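Local coordinates for protein 401aa long hypothetical glucose-1-phosphate thymidylyltransferase (Sulfolobus tokodaii, PDB 2GGO) that probably serves as a bifunctional enzyme making UDP-N-acetylglucosamine and UDP-N-acetylgalactosamine, joining sugar 1-phosphates to nucleotides and transferring acetyl groups, at residues A[48-53]-A[67-72]; A[112-117]-A[196-201]; A[260-265]-A[278-283]; A[334-339]-A[351-356]. All coordinates share one frame; numbering follows the deposited sequence.

Interaction 1. Residues A[48-53]-A[67-72]; sequences DITVIV and EISIVT
Ile68 has CG1 anti to its carbonyl carbon (chi1 -59°), which leaves CG2 anti to the backbone N, where it meets Val51, and a chi2 of -77° swings CD1 over to Ile49. CG2 comes 3.7 Å from Val51 CG2, and CD1 sits 3.7 Å from Ile49 CB, so one branched side chain spans two residues of the neighbouring strand. Ile38 and Arg42 of helix 33-43 touch Ile68 as well. An alanine here would lack both of those methyls and would probably leave a gap between Ile49, Val51 and that helix. Further along the same face, Val53 CG2 stands between its backbone N and carbonyl carbon and packs 3.5 Å from Ile70 CG2, with Phe61 of helix 58-64 against both residues.

That helix is the crossover of a beta-alpha-beta unit: it links 48-53 to the parallel strand 69-72, the outermost strand on this side of the mixed sheet in the nucleotidyltransferase domain. Four backbone bonds join the pair: Ser69 N to Ile49 O, Val51 N to Ser69 O at 2.7 Å, Val71 N to Val51 O, and Val53 N to Val71 O. Through their backbones Thr50 and Ile52 bond on the other side to Ile5 of strand 2-6, and Ile52 also lies beside Ala8 and Gln73, both likely contacts of the nucleoside triphosphate. On the face that carries Thr50, Ile52 and Val71, Thr50 CG2 packs 3.7 Å from Val71 CG2. Where the strands begin to pair, a water accepts from Ser69 OG and donates to Asp48 OD1 and Ile49 O; Asp48 OD2 is paired with Lys2.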
loop_
_atom_site.group_PDB
_atom_site.type_symbol
_atom_site.label_atom_id
_atom_site.label_comp_id
_atom_site.label_asym_id
_atom_site.label_seq_id
_atom_site.Cartn_x
_atom_site.Cartn_y
_atom_site.Cartn_z
ATOM N N ASP A 48 15.012 -10.808 14.603
ATOM C CA ASP A 48 16.025 -9.833 14.298
ATOM C C ASP A 48 15.700 -9.164 12.982
ATOM O O ASP A 48 16.188 -9.587 11.901
ATOM C CB ASP A 48 17.389 -10.484 14.240
ATOM C CG ASP A 48 18.490 -9.474 14.171
ATOM O OD1 ASP A 48 18.197 -8.267 14.001
ATOM O OD2 ASP A 48 19.654 -9.886 14.283
ATOM N N ILE A 49 14.871 -8.125 13.090
ATOM C CA ILE A 49 14.336 -7.457 11.899
ATOM C C ILE A 49 14.932 -6.079 11.802
ATOM O O ILE A 49 14.955 -5.363 12.768
ATOM C CB ILE A 49 12.781 -7.407 11.892
ATOM C CG1 ILE A 49 12.209 -8.808 12.159
ATOM C CG2 ILE A 49 12.296 -6.779 10.574
ATOM C CD1 ILE A 49 10.738 -8.881 12.696
ATOM N N THR A 50 15.406 -5.740 10.617
ATOM C CA THR A 50 15.980 -4.455 10.336
ATOM C C THR A 50 15.238 -3.811 9.162
ATOM O O THR A 50 15.037 -4.450 8.108
ATOM C CB THR A 50 17.442 -4.604 9.926
ATOM O OG1 THR A 50 18.150 -5.236 10.986
ATOM C CG2 THR A 50 18.079 -3.236 9.654
ATOM N N VAL A 51 14.868 -2.541 9.318
ATOM C CA VAL A 51 14.355 -1.769 8.176
ATOM C C VAL A 51 15.409 -0.830 7.577
ATOM O O VAL A 51 15.962 0.004 8.266
ATOM C CB VAL A 51 13.093 -0.958 8.550
ATOM C CG1 VAL A 51 12.330 -0.584 7.299
ATOM C CG2 VAL A 51 12.232 -1.761 9.461
ATOM N N ILE A 52 15.686 -0.966 6.294
ATOM C CA ILE A 52 16.489 0.042 5.604
ATOM C C ILE A 52 15.538 1.141 5.102
ATOM O O ILE A 52 14.563 0.881 4.403
ATOM C CB ILE A 52 17.313 -0.570 4.477
ATOM C CG1 ILE A 52 18.295 -1.582 5.099
ATOM C CG2 ILE A 52 18.077 0.519 3.694
ATOM C CD1 ILE A 52 18.412 -2.892 4.344
ATOM N N VAL A 53 15.816 2.356 5.533
ATOM C CA VAL A 53 14.957 3.492 5.290
ATOM C C VAL A 53 15.792 4.641 4.698
ATOM O O VAL A 53 17.015 4.529 4.559
ATOM C CB VAL A 53 14.228 3.926 6.592
ATOM C CG1 VAL A 53 13.561 2.748 7.224
ATOM C CG2 VAL A 53 15.172 4.587 7.609
ATOM N N GLU A 67 10.361 -2.620 18.734
ATOM C CA GLU A 67 11.629 -3.328 18.928
ATOM C C GLU A 67 12.263 -3.776 17.629
ATOM O O GLU A 67 12.525 -4.967 17.442
ATOM C CB GLU A 67 11.414 -4.538 19.837
ATOM C CG GLU A 67 10.842 -4.194 21.238
ATOM C CD GLU A 67 9.568 -5.025 21.600
ATOM O OE1 GLU A 67 9.542 -6.272 21.326
ATOM O OE2 GLU A 67 8.598 -4.421 22.162
ATOM N N ILE A 68 12.525 -2.825 16.739
ATOM C CA ILE A 68 12.985 -3.122 15.382
ATOM C C ILE A 68 14.148 -2.212 15.103
ATOM O O ILE A 68 14.149 -1.065 15.549
ATOM C CB ILE A 68 11.838 -2.891 14.300
ATOM C CG1 ILE A 68 10.625 -3.784 14.593
ATOM C CG2 ILE A 68 12.317 -3.117 12.878
ATOM C CD1 ILE A 68 10.778 -5.239 14.199
ATOM N N SER A 69 15.119 -2.715 14.357
ATOM C CA SER A 69 16.320 -1.951 14.048
ATOM C C SER A 69 16.162 -1.149 12.792
ATOM O O SER A 69 15.814 -1.692 11.748
ATOM C CB SER A 69 17.524 -2.889 13.886
ATOM O OG SER A 69 17.769 -3.609 15.097
ATOM N N ILE A 70 16.464 0.137 12.875
ATOM C CA ILE A 70 16.299 0.997 11.730
ATOM C C ILE A 70 17.646 1.429 11.216
ATOM O O ILE A 70 18.503 1.876 11.967
ATOM C CB ILE A 70 15.384 2.234 12.050
ATOM C CG1 ILE A 70 13.959 1.797 12.389
ATOM C CG2 ILE A 70 15.327 3.198 10.865
ATOM C CD1 ILE A 70 13.624 1.852 13.858
ATOM N N VAL A 71 17.847 1.290 9.922
ATOM C CA VAL A 71 19.138 1.585 9.358
ATOM C C VAL A 71 18.897 2.410 8.119
ATOM O O VAL A 71 18.187 1.989 7.218
ATOM C CB VAL A 71 19.911 0.269 9.052
ATOM C CG1 VAL A 71 21.135 0.516 8.209
ATOM C CG2 VAL A 71 20.317 -0.387 10.338
ATOM N N THR A 72 19.474 3.602 8.089
ATOM C CA THR A 72 19.310 4.496 6.951
ATOM C C THR A 72 20.187 4.067 5.785
ATOM O O THR A 72 21.266 3.532 5.969
ATOM C CB THR A 72 19.599 5.960 7.302
ATOM O OG1 THR A 72 21.005 6.130 7.467
ATOM C CG2 THR A 72 18.889 6.370 8.570
HETATM O O HOH W 1 16.951 -5.969 15.297
#

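Interaction 2. Residues A[112-117]-A[196-201]; sequences ITLKEN and RVKVIE
Leu114 lays its CD1 3.7 Å from CD of Lys198, the two side chains crossing at about a right angle. The same methyl meets Ile200 tip to tip, 4.1 Å from its CD1. Beside this apolar patch Glu116 folds in: its chi1 of -24° leaves CG close to eclipsing the backbone N, and CG then lies in the plane of the Arg196 guanidinium, at its edge. OE2 is pressed onto the aliphatic part of Lys198, 2.9 Å from CG, while its salt bridge to Arg196 NE is long at 3.7 Å.

The backbones meet at one end. Asn117 O accepts from Lys198 N at 2.9 Å in a bent bond (131°), and Val197 CA also approaches that oxygen. A water accepts from Asn117 N and ND2 and donates to Arg196 O; Asn117 OD1 takes Asn164 N. This is where the loop after helix 106-111 enters strand 117-123, which lies beside and parallel to 197-201, the outermost strand on this side of the nucleotidyltransferase sheet, and Met191 of helix 184-194 packs on both Asn117 and Val197.

Buried against methylenes without a hydrogen-bonding partner in the model, and with Lys198 NZ 5.2 Å away, Glu116 OE2 would probably pay a desolvation cost that the long ion pair repays only in part.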
loop_
_atom_site.group_PDB
_atom_site.type_symbol
_atom_site.label_atom_id
_atom_site.label_comp_id
_atom_site.label_asym_id
_atom_site.label_seq_id
_atom_site.Cartn_x
_atom_site.Cartn_y
_atom_site.Cartn_z
ATOM N N ILE A 112 13.283 -20.116 4.831
ATOM C CA ILE A 112 14.373 -19.867 5.781
ATOM C C ILE A 112 15.059 -21.159 6.212
ATOM O O ILE A 112 16.131 -21.139 6.835
ATOM C CB ILE A 112 13.890 -19.080 7.034
ATOM C CG1 ILE A 112 12.816 -19.868 7.790
ATOM C CG2 ILE A 112 13.408 -17.694 6.626
ATOM C CD1 ILE A 112 12.177 -19.088 8.956
ATOM N N THR A 113 14.412 -22.281 5.898
ATOM C CA THR A 113 14.895 -23.596 6.333
ATOM C C THR A 113 15.899 -24.125 5.316
ATOM O O THR A 113 16.420 -25.204 5.516
ATOM C CB THR A 113 13.758 -24.624 6.430
ATOM O OG1 THR A 113 13.131 -24.738 5.140
ATOM C CG2 THR A 113 12.705 -24.182 7.444
ATOM N N LEU A 114 16.150 -23.358 4.239
ATOM C CA LEU A 114 16.960 -23.780 3.083
ATOM C C LEU A 114 18.372 -23.266 3.253
ATOM O O LEU A 114 18.564 -22.121 3.687
ATOM C CB LEU A 114 16.402 -23.207 1.773
ATOM C CG LEU A 114 14.974 -23.499 1.339
ATOM C CD1 LEU A 114 14.685 -22.894 0.016
ATOM C CD2 LEU A 114 14.769 -24.952 1.251
ATOM N N LYS A 115 19.355 -24.092 2.865
ATOM C CA LYS A 115 20.750 -23.734 2.924
ATOM C C LYS A 115 21.090 -22.899 1.721
ATOM O O LYS A 115 21.930 -21.997 1.804
ATOM C CB LYS A 115 21.604 -24.996 2.928
ATOM C CG LYS A 115 23.108 -24.758 2.776
ATOM C CD LYS A 115 23.917 -25.369 3.929
ATOM C CE LYS A 115 25.426 -25.017 3.813
ATOM N NZ LYS A 115 25.723 -23.543 3.605
ATOM N N GLU A 116 20.452 -23.215 0.596
ATOM C CA GLU A 116 20.738 -22.508 -0.647
ATOM C C GLU A 116 20.038 -21.153 -0.715
ATOM O O GLU A 116 19.091 -20.879 0.043
ATOM C CB GLU A 116 20.340 -23.335 -1.871
ATOM C CG GLU A 116 20.302 -24.831 -1.639
ATOM C CD GLU A 116 18.892 -25.327 -1.504
ATOM O OE1 GLU A 116 18.583 -26.153 -0.596
ATOM O OE2 GLU A 116 18.082 -24.865 -2.336
ATOM N N ASN A 117 20.534 -20.311 -1.619
ATOM C CA ASN A 117 19.865 -19.082 -1.983
ATOM C C ASN A 117 18.547 -19.422 -2.646
ATOM O O ASN A 117 18.517 -20.190 -3.602
ATOM C CB ASN A 117 20.725 -18.291 -2.943
ATOM C CG ASN A 117 22.020 -17.835 -2.322
ATOM O OD1 ASN A 117 22.064 -16.834 -1.640
ATOM N ND2 ASN A 117 23.099 -18.561 -2.586
ATOM N N ARG A 196 23.117 -22.263 -7.444
ATOM C CA ARG A 196 21.763 -22.748 -7.572
ATOM C C ARG A 196 20.880 -21.880 -6.664
ATOM O O ARG A 196 21.086 -21.819 -5.439
ATOM C CB ARG A 196 21.749 -24.226 -7.191
ATOM C CG ARG A 196 20.515 -24.758 -6.546
ATOM C CD ARG A 196 20.942 -25.826 -5.553
ATOM N NE ARG A 196 19.809 -26.591 -5.054
ATOM C CZ ARG A 196 19.197 -27.553 -5.741
ATOM N NH1 ARG A 196 19.606 -27.881 -6.969
ATOM N NH2 ARG A 196 18.169 -28.193 -5.200
ATOM N N VAL A 197 19.936 -21.181 -7.297
ATOM C CA VAL A 197 18.993 -20.281 -6.637
ATOM C C VAL A 197 17.586 -20.869 -6.788
ATOM O O VAL A 197 16.975 -20.715 -7.843
ATOM C CB VAL A 197 19.048 -18.882 -7.287
ATOM C CG1 VAL A 197 18.250 -17.882 -6.490
ATOM C CG2 VAL A 197 20.462 -18.410 -7.393
ATOM N N LYS A 198 17.090 -21.566 -5.760
ATOM C CA LYS A 198 15.750 -22.194 -5.782
ATOM C C LYS A 198 14.659 -21.187 -6.112
ATOM O O LYS A 198 14.846 -19.984 -5.981
ATOM C CB LYS A 198 15.416 -22.819 -4.427
ATOM C CG LYS A 198 15.898 -24.232 -4.212
ATOM C CD LYS A 198 15.149 -24.916 -3.037
ATOM C CE LYS A 198 13.676 -25.246 -3.378
ATOM N NZ LYS A 198 12.978 -26.033 -2.310
ATOM N N VAL A 199 13.520 -21.676 -6.554
ATOM C CA VAL A 199 12.386 -20.811 -6.783
ATOM C C VAL A 199 11.184 -21.530 -6.183
ATOM O O VAL A 199 10.792 -22.612 -6.660
ATOM C CB VAL A 199 12.182 -20.451 -8.302
ATOM C CG1 VAL A 199 10.752 -20.042 -8.597
ATOM C CG2 VAL A 199 13.119 -19.335 -8.736
ATOM N N ILE A 200 10.642 -20.941 -5.108
ATOM C CA ILE A 200 9.373 -21.381 -4.512
ATOM C C ILE A 200 8.253 -20.541 -5.127
ATOM O O ILE A 200 8.391 -19.326 -5.295
ATOM C CB ILE A 200 9.319 -21.203 -2.965
ATOM C CG1 ILE A 200 10.708 -21.291 -2.324
ATOM C CG2 ILE A 200 8.277 -22.155 -2.329
ATOM C CD1 ILE A 200 11.407 -22.612 -2.469
ATOM N N GLU A 201 7.156 -21.202 -5.474
ATOM C CA GLU A 201 6.031 -20.522 -6.064
ATOM C C GLU A 201 5.098 -20.128 -4.931
ATOM O O GLU A 201 4.641 -20.992 -4.158
ATOM C CB GLU A 201 5.316 -21.416 -7.079
ATOM C CG GLU A 201 4.459 -20.655 -8.104
ATOM C CD GLU A 201 3.296 -21.487 -8.656
ATOM O OE1 GLU A 201 3.436 -22.732 -8.800
ATOM O OE2 GLU A 201 2.226 -20.892 -8.941
HETATM O O HOH W 2 22.601 -20.803 -3.721
#

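Interaction 3. Residues A[260-265]-A[278-283]; sequences EGPVYI and RPYTIL
Pro262 and Tyr280 make the chief side-chain contact: Pro262 CG sits over one face of the tyrosine ring, 3.8 Å from its centroid and 23° off the normal, in a CH-pi contact offset toward CE1 and CZ. A cis peptide bond precedes this proline, whose CD meets Pro279 CB at 4.0 Å, the two rings crossing at about a right angle. Leu223 of helix 212-225 touches both Pro262 and Tyr280, and the same helix supplies Lys220 for a cation-pi contact and Asp224 for the tyrosine hydroxyl. An alanine in place of Tyr280 would probably leave Pro262 CG without its aromatic cover and Asp224 without its hydroxyl mate. On the strands, Tyr264 CB also touches Ile282 CG1.

Backbone bonds join the segments in parallel: Tyr280 N to Pro262 O at 2.7 Å, Tyr264 N to Thr281 O, and Leu283 N to Tyr264 O, almost straight at 178°. Paired residues lie eighteen apart, one coil of the left-handed parallel beta helix built by hexapeptide repeats. The corner is a type II turn from Arg278 to Thr281. Thr281 OG1 donates to a lone pair of Arg278 O at 2.7 Å, in the carbonyl plane, and Val263 CG2 packs against that same oxygen.

Among charged groups, Arg278 pairs with Glu294 and Glu260 with the Tyr276 hydroxyl. Glu260 O faces Pro279 N, which has no hydrogen to give, so between these segments backbone bonding begins at Tyr280 N, and ring packing accompanies that bond at the corner.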
loop_
_atom_site.group_PDB
_atom_site.type_symbol
_atom_site.label_atom_id
_atom_site.label_comp_id
_atom_site.label_asym_id
_atom_site.label_seq_id
_atom_site.Cartn_x
_atom_site.Cartn_y
_atom_site.Cartn_z
ATOM N N GLU A 260 -24.587 -1.343 4.297
ATOM C CA GLU A 260 -24.592 -2.538 3.471
ATOM C C GLU A 260 -23.165 -3.055 3.480
ATOM O O GLU A 260 -22.281 -2.408 2.961
ATOM C CB GLU A 260 -25.137 -2.249 2.047
ATOM C CG GLU A 260 -26.643 -1.823 2.060
ATOM C CD GLU A 260 -27.223 -1.377 0.707
ATOM O OE1 GLU A 260 -26.476 -0.745 -0.086
ATOM O OE2 GLU A 260 -28.449 -1.656 0.447
ATOM N N GLY A 261 -22.920 -4.196 4.145
ATOM C CA GLY A 261 -21.555 -4.681 4.346
ATOM C C GLY A 261 -21.052 -5.265 3.048
ATOM O O GLY A 261 -21.855 -5.552 2.147
ATOM N N PRO A 262 -19.736 -5.526 2.948
ATOM C CA PRO A 262 -18.709 -5.436 3.984
ATOM C C PRO A 262 -18.197 -4.023 4.280
ATOM O O PRO A 262 -17.849 -3.284 3.365
ATOM C CB PRO A 262 -17.566 -6.295 3.441
ATOM C CG PRO A 262 -17.747 -6.303 2.017
ATOM C CD PRO A 262 -19.180 -6.021 1.677
ATOM N N VAL A 263 -18.151 -3.705 5.567
ATOM C CA VAL A 263 -17.757 -2.406 6.020
ATOM C C VAL A 263 -16.932 -2.536 7.263
ATOM O O VAL A 263 -17.280 -3.275 8.187
ATOM C CB VAL A 263 -19.024 -1.602 6.323
ATOM C CG1 VAL A 263 -18.781 -0.491 7.300
ATOM C CG2 VAL A 263 -19.641 -1.130 5.019
ATOM N N TYR A 264 -15.832 -1.814 7.297
ATOM C CA TYR A 264 -14.980 -1.755 8.460
ATOM C C TYR A 264 -15.132 -0.389 9.126
ATOM O O TYR A 264 -14.824 0.664 8.501
ATOM C CB TYR A 264 -13.521 -1.908 8.023
ATOM C CG TYR A 264 -12.561 -1.934 9.183
ATOM C CD1 TYR A 264 -12.407 -3.093 9.933
ATOM C CD2 TYR A 264 -11.831 -0.808 9.558
ATOM C CE1 TYR A 264 -11.551 -3.154 10.954
ATOM C CE2 TYR A 264 -10.971 -0.869 10.667
ATOM C CZ TYR A 264 -10.836 -2.059 11.326
ATOM O OH TYR A 264 -10.012 -2.177 12.422
ATOM N N ILE A 265 -15.563 -0.375 10.394
ATOM C CA ILE A 265 -15.682 0.882 11.140
ATOM C C ILE A 265 -14.639 1.014 12.252
ATOM O O ILE A 265 -14.807 0.462 13.313
ATOM C CB ILE A 265 -17.147 1.090 11.670
ATOM C CG1 ILE A 265 -18.126 0.900 10.487
ATOM C CG2 ILE A 265 -17.277 2.428 12.397
ATOM C CD1 ILE A 265 -19.495 1.292 10.675
ATOM N N ARG A 278 -21.732 1.985 2.276
ATOM C CA ARG A 278 -21.970 0.987 1.267
ATOM C C ARG A 278 -20.781 0.055 1.215
ATOM O O ARG A 278 -19.731 0.372 1.786
ATOM C CB ARG A 278 -22.215 1.627 -0.102
ATOM C CG ARG A 278 -23.646 2.201 -0.252
ATOM C CD ARG A 278 -23.738 3.176 -1.420
ATOM N NE ARG A 278 -23.535 2.424 -2.641
ATOM C CZ ARG A 278 -23.209 2.962 -3.820
ATOM N NH1 ARG A 278 -22.976 4.267 -3.932
ATOM N NH2 ARG A 278 -23.067 2.186 -4.878
ATOM N N PRO A 279 -20.928 -1.077 0.512
ATOM C CA PRO A 279 -19.849 -2.083 0.468
ATOM C C PRO A 279 -18.449 -1.513 0.228
ATOM O O PRO A 279 -18.211 -0.688 -0.692
ATOM C CB PRO A 279 -20.280 -2.986 -0.695
ATOM C CG PRO A 279 -21.818 -2.991 -0.577
ATOM C CD PRO A 279 -22.129 -1.514 -0.263
ATOM N N TYR A 280 -17.527 -1.998 1.034
ATOM C CA TYR A 280 -16.089 -1.703 0.976
ATOM C C TYR A 280 -15.757 -0.338 1.509
ATOM O O TYR A 280 -14.768 0.245 1.132
ATOM C CB TYR A 280 -15.470 -2.017 -0.392
ATOM C CG TYR A 280 -15.571 -3.494 -0.649
ATOM C CD1 TYR A 280 -14.821 -4.400 0.130
ATOM C CD2 TYR A 280 -16.465 -4.000 -1.605
ATOM C CE1 TYR A 280 -14.924 -5.793 -0.067
ATOM C CE2 TYR A 280 -16.586 -5.384 -1.815
ATOM C CZ TYR A 280 -15.813 -6.270 -1.028
ATOM O OH TYR A 280 -15.929 -7.633 -1.222
ATOM N N THR A 281 -16.574 0.116 2.459
ATOM C CA THR A 281 -16.296 1.317 3.211
ATOM C C THR A 281 -15.341 0.910 4.316
ATOM O O THR A 281 -15.684 0.078 5.112
ATOM C CB THR A 281 -17.565 1.903 3.797
ATOM O OG1 THR A 281 -18.335 2.485 2.721
ATOM C CG2 THR A 281 -17.219 3.009 4.819
ATOM N N ILE A 282 -14.175 1.530 4.356
ATOM C CA ILE A 282 -13.167 1.229 5.355
ATOM C C ILE A 282 -12.819 2.491 6.096
ATOM O O ILE A 282 -12.184 3.376 5.558
ATOM C CB ILE A 282 -11.883 0.534 4.670
ATOM C CG1 ILE A 282 -12.268 -0.906 4.220
ATOM C CG2 ILE A 282 -10.594 0.539 5.568
ATOM C CD1 ILE A 282 -11.932 -1.108 2.729
ATOM N N LEU A 283 -13.263 2.627 7.340
ATOM C CA LEU A 283 -12.865 3.824 8.062
ATOM C C LEU A 283 -11.808 3.397 9.028
ATOM O O LEU A 283 -12.162 2.664 9.972
ATOM C CB LEU A 283 -14.053 4.385 8.856
ATOM C CG LEU A 283 -15.268 4.498 7.919
ATOM C CD1 LEU A 283 -16.610 4.643 8.707
ATOM C CD2 LEU A 283 -15.040 5.651 7.010
#

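Interaction 4. Residues A[334-339]-A[351-356]; sequences FDEKEV and GRRKLG
Arg353 runs out beside Glu336, on a loop and hairpin inserted into the left-handed beta helix: 334-339 leads into strand 340-343, and the loop 351-356 follows strand 346-349 on the way back to the coils. From a CB that points away from the other segment, the chain returns because CG is anti to the backbone N (chi1 -168°), which puts it 3.0 Å from Glu336 O. CD passes the same oxygen at 3.7 Å, and NE donates to a lone pair of that oxygen at 3.2 Å, the oxygen lying close to the guanidinium plane. CZ then lies near Glu336 CB. At the tip, NH2 and Glu336 OE1 are placed for a salt bridge, but the model sets them too close together, so that pairing is doubtful.

The other partners sit nearer the hairpin. Glu338 OE2 comes 3.5 Å from Gly351 CA, while its OE1 is taken by the Ser349 hydroxyl. Gly351 has a positive phi of 79°, at which a CB would be jammed against the preceding carbonyl oxygen. Val339 is buried; its CB packs 3.8 Å from Leu355 CB, and CG2 touches Arg353 O. Arg352 turns the other way, to Asp314, and clasps Lys354 O with NE and NH2 from opposite faces of the carbonyl plane. Its own O receives Val339 N at 2.9 Å, with an N-H...O angle of 176°, nearly straight.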
loop_
_atom_site.group_PDB
_atom_site.type_symbol
_atom_site.label_atom_id
_atom_site.label_comp_id
_atom_site.label_asym_id
_atom_site.label_seq_id
_atom_site.Cartn_x
_atom_site.Cartn_y
_atom_site.Cartn_z
ATOM N N PHE A 334 -17.269 11.601 -18.109
ATOM C CA PHE A 334 -18.533 11.804 -18.863
ATOM C C PHE A 334 -18.657 10.738 -19.933
ATOM O O PHE A 334 -19.767 10.333 -20.291
ATOM C CB PHE A 334 -18.850 13.263 -19.301
ATOM C CG PHE A 334 -17.728 13.979 -20.018
ATOM C CD1 PHE A 334 -17.783 14.175 -21.419
ATOM C CD2 PHE A 334 -16.624 14.502 -19.311
ATOM C CE1 PHE A 334 -16.731 14.873 -22.125
ATOM C CE2 PHE A 334 -15.565 15.182 -20.002
ATOM C CZ PHE A 334 -15.631 15.369 -21.416
ATOM N N ASP A 335 -17.505 10.162 -20.295
ATOM C CA ASP A 335 -17.386 9.160 -21.362
ATOM C C ASP A 335 -17.087 7.746 -20.897
ATOM O O ASP A 335 -16.729 6.907 -21.701
ATOM C CB ASP A 335 -16.287 9.591 -22.341
ATOM C CG ASP A 335 -14.945 9.771 -21.661
ATOM O OD1 ASP A 335 -14.413 8.755 -21.107
ATOM O OD2 ASP A 335 -14.447 10.933 -21.679
ATOM N N GLU A 336 -17.162 7.521 -19.593
ATOM C CA GLU A 336 -17.236 6.183 -18.963
ATOM C C GLU A 336 -16.149 5.120 -19.285
ATOM O O GLU A 336 -16.285 3.939 -18.946
ATOM C CB GLU A 336 -18.691 5.687 -19.032
ATOM C CG GLU A 336 -19.653 6.941 -19.053
ATOM C CD GLU A 336 -21.153 6.683 -18.852
ATOM O OE1 GLU A 336 -21.564 5.607 -18.317
ATOM O OE2 GLU A 336 -21.917 7.616 -19.224
ATOM N N LYS A 337 -15.037 5.571 -19.865
ATOM C CA LYS A 337 -13.827 4.733 -20.015
ATOM C C LYS A 337 -12.853 4.839 -18.797
ATOM O O LYS A 337 -13.029 5.692 -17.920
ATOM C CB LYS A 337 -13.054 5.116 -21.292
ATOM C CG LYS A 337 -13.803 5.952 -22.360
ATOM C CD LYS A 337 -12.850 7.034 -22.939
ATOM C CE LYS A 337 -13.445 7.875 -24.092
ATOM N NZ LYS A 337 -13.318 7.236 -25.429
ATOM N N GLU A 338 -11.818 3.998 -18.779
ATOM C CA GLU A 338 -10.816 3.972 -17.709
ATOM C C GLU A 338 -10.335 5.325 -17.269
ATOM O O GLU A 338 -9.985 6.203 -18.077
ATOM C CB GLU A 338 -9.607 3.136 -18.095
ATOM C CG GLU A 338 -9.966 1.686 -18.389
ATOM C CD GLU A 338 -8.743 0.759 -18.492
ATOM O OE1 GLU A 338 -7.628 1.250 -18.834
ATOM O OE2 GLU A 338 -8.915 -0.476 -18.255
ATOM N N VAL A 339 -10.318 5.480 -15.953
ATOM C CA VAL A 339 -9.820 6.706 -15.346
ATOM C C VAL A 339 -8.289 6.694 -15.329
ATOM O O VAL A 339 -7.685 5.774 -14.799
ATOM C CB VAL A 339 -10.465 6.948 -13.916
ATOM C CG1 VAL A 339 -9.947 8.253 -13.293
ATOM C CG2 VAL A 339 -11.955 7.033 -14.054
ATOM N N GLY A 351 -6.953 1.199 -14.794
ATOM C CA GLY A 351 -7.695 -0.035 -15.028
ATOM C C GLY A 351 -9.116 0.005 -14.503
ATOM O O GLY A 351 -9.844 -0.977 -14.626
ATOM N N ARG A 352 -9.534 1.144 -13.941
ATOM C CA ARG A 352 -10.835 1.222 -13.303
ATOM C C ARG A 352 -11.715 2.209 -14.038
ATOM O O ARG A 352 -11.289 3.296 -14.397
ATOM C CB ARG A 352 -10.712 1.576 -11.833
ATOM C CG ARG A 352 -9.953 0.552 -10.985
ATOM C CD ARG A 352 -9.610 1.152 -9.629
ATOM N NE ARG A 352 -10.811 1.574 -8.892
ATOM C CZ ARG A 352 -11.340 0.967 -7.827
ATOM N NH1 ARG A 352 -10.787 -0.132 -7.312
ATOM N NH2 ARG A 352 -12.455 1.460 -7.278
ATOM N N ARG A 353 -12.937 1.770 -14.272
ATOM C CA ARG A 353 -13.953 2.539 -14.955
ATOM C C ARG A 353 -14.491 3.545 -13.946
ATOM O O ARG A 353 -14.778 4.695 -14.312
ATOM C CB ARG A 353 -15.095 1.609 -15.427
ATOM C CG ARG A 353 -16.100 2.264 -16.436
ATOM C CD ARG A 353 -17.570 1.748 -16.278
ATOM N NE ARG A 353 -18.502 2.598 -17.023
ATOM C CZ ARG A 353 -19.774 2.846 -16.685
ATOM N NH1 ARG A 353 -20.305 2.304 -15.585
ATOM N NH2 ARG A 353 -20.512 3.654 -17.463
ATOM N N LYS A 354 -14.635 3.073 -12.706
ATOM C CA LYS A 354 -14.947 3.907 -11.492
ATOM C C LYS A 354 -13.739 4.158 -10.544
ATOM O O LYS A 354 -13.174 3.244 -9.882
ATOM C CB LYS A 354 -16.086 3.310 -10.683
ATOM C CG LYS A 354 -17.427 3.276 -11.438
ATOM C CD LYS A 354 -18.521 3.677 -10.487
ATOM C CE LYS A 354 -19.713 4.243 -11.195
ATOM N NZ LYS A 354 -20.639 3.093 -11.314
ATOM N N LEU A 355 -13.341 5.412 -10.477
ATOM C CA LEU A 355 -12.237 5.789 -9.638
ATOM C C LEU A 355 -12.465 7.251 -9.269
ATOM O O LEU A 355 -12.695 8.070 -10.124
ATOM C CB LEU A 355 -10.903 5.611 -10.372
ATOM C CG LEU A 355 -9.691 6.002 -9.495
ATOM C CD1 LEU A 355 -9.635 5.062 -8.268
ATOM C CD2 LEU A 355 -8.450 5.909 -10.307
ATOM N N GLY A 356 -12.493 7.543 -7.981
ATOM C CA GLY A 356 -12.583 8.912 -7.545
ATOM C C GLY A 356 -11.211 9.467 -7.305
ATOM O O GLY A 356 -10.370 9.511 -8.228
#

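Interactions 1 and 2 belong to the two outermost strands of one nucleotidyltransferase sheet, 69-72 and 197-201, their centres about 24 Å apart. Interaction 1 is regular parallel pairing with packed aliphatic branches and mostly buried residues on 48-53; interaction 2 has one backbone bond, a bridging water and a buried carboxylate oxygen with no hydrogen-bond partner. Interactions 3 and 4 lie in the beta-helix part of the chain, about 22 Å between centres. Interaction 3 joins successive coils through backbone bonds and proline-aromatic packing against helix 212-225. Interaction 4, on an inserted hairpin, is the most exposed: charged side chains grip carbonyl oxygens, and only Val339 and Leu355 are buried among the residues that touch.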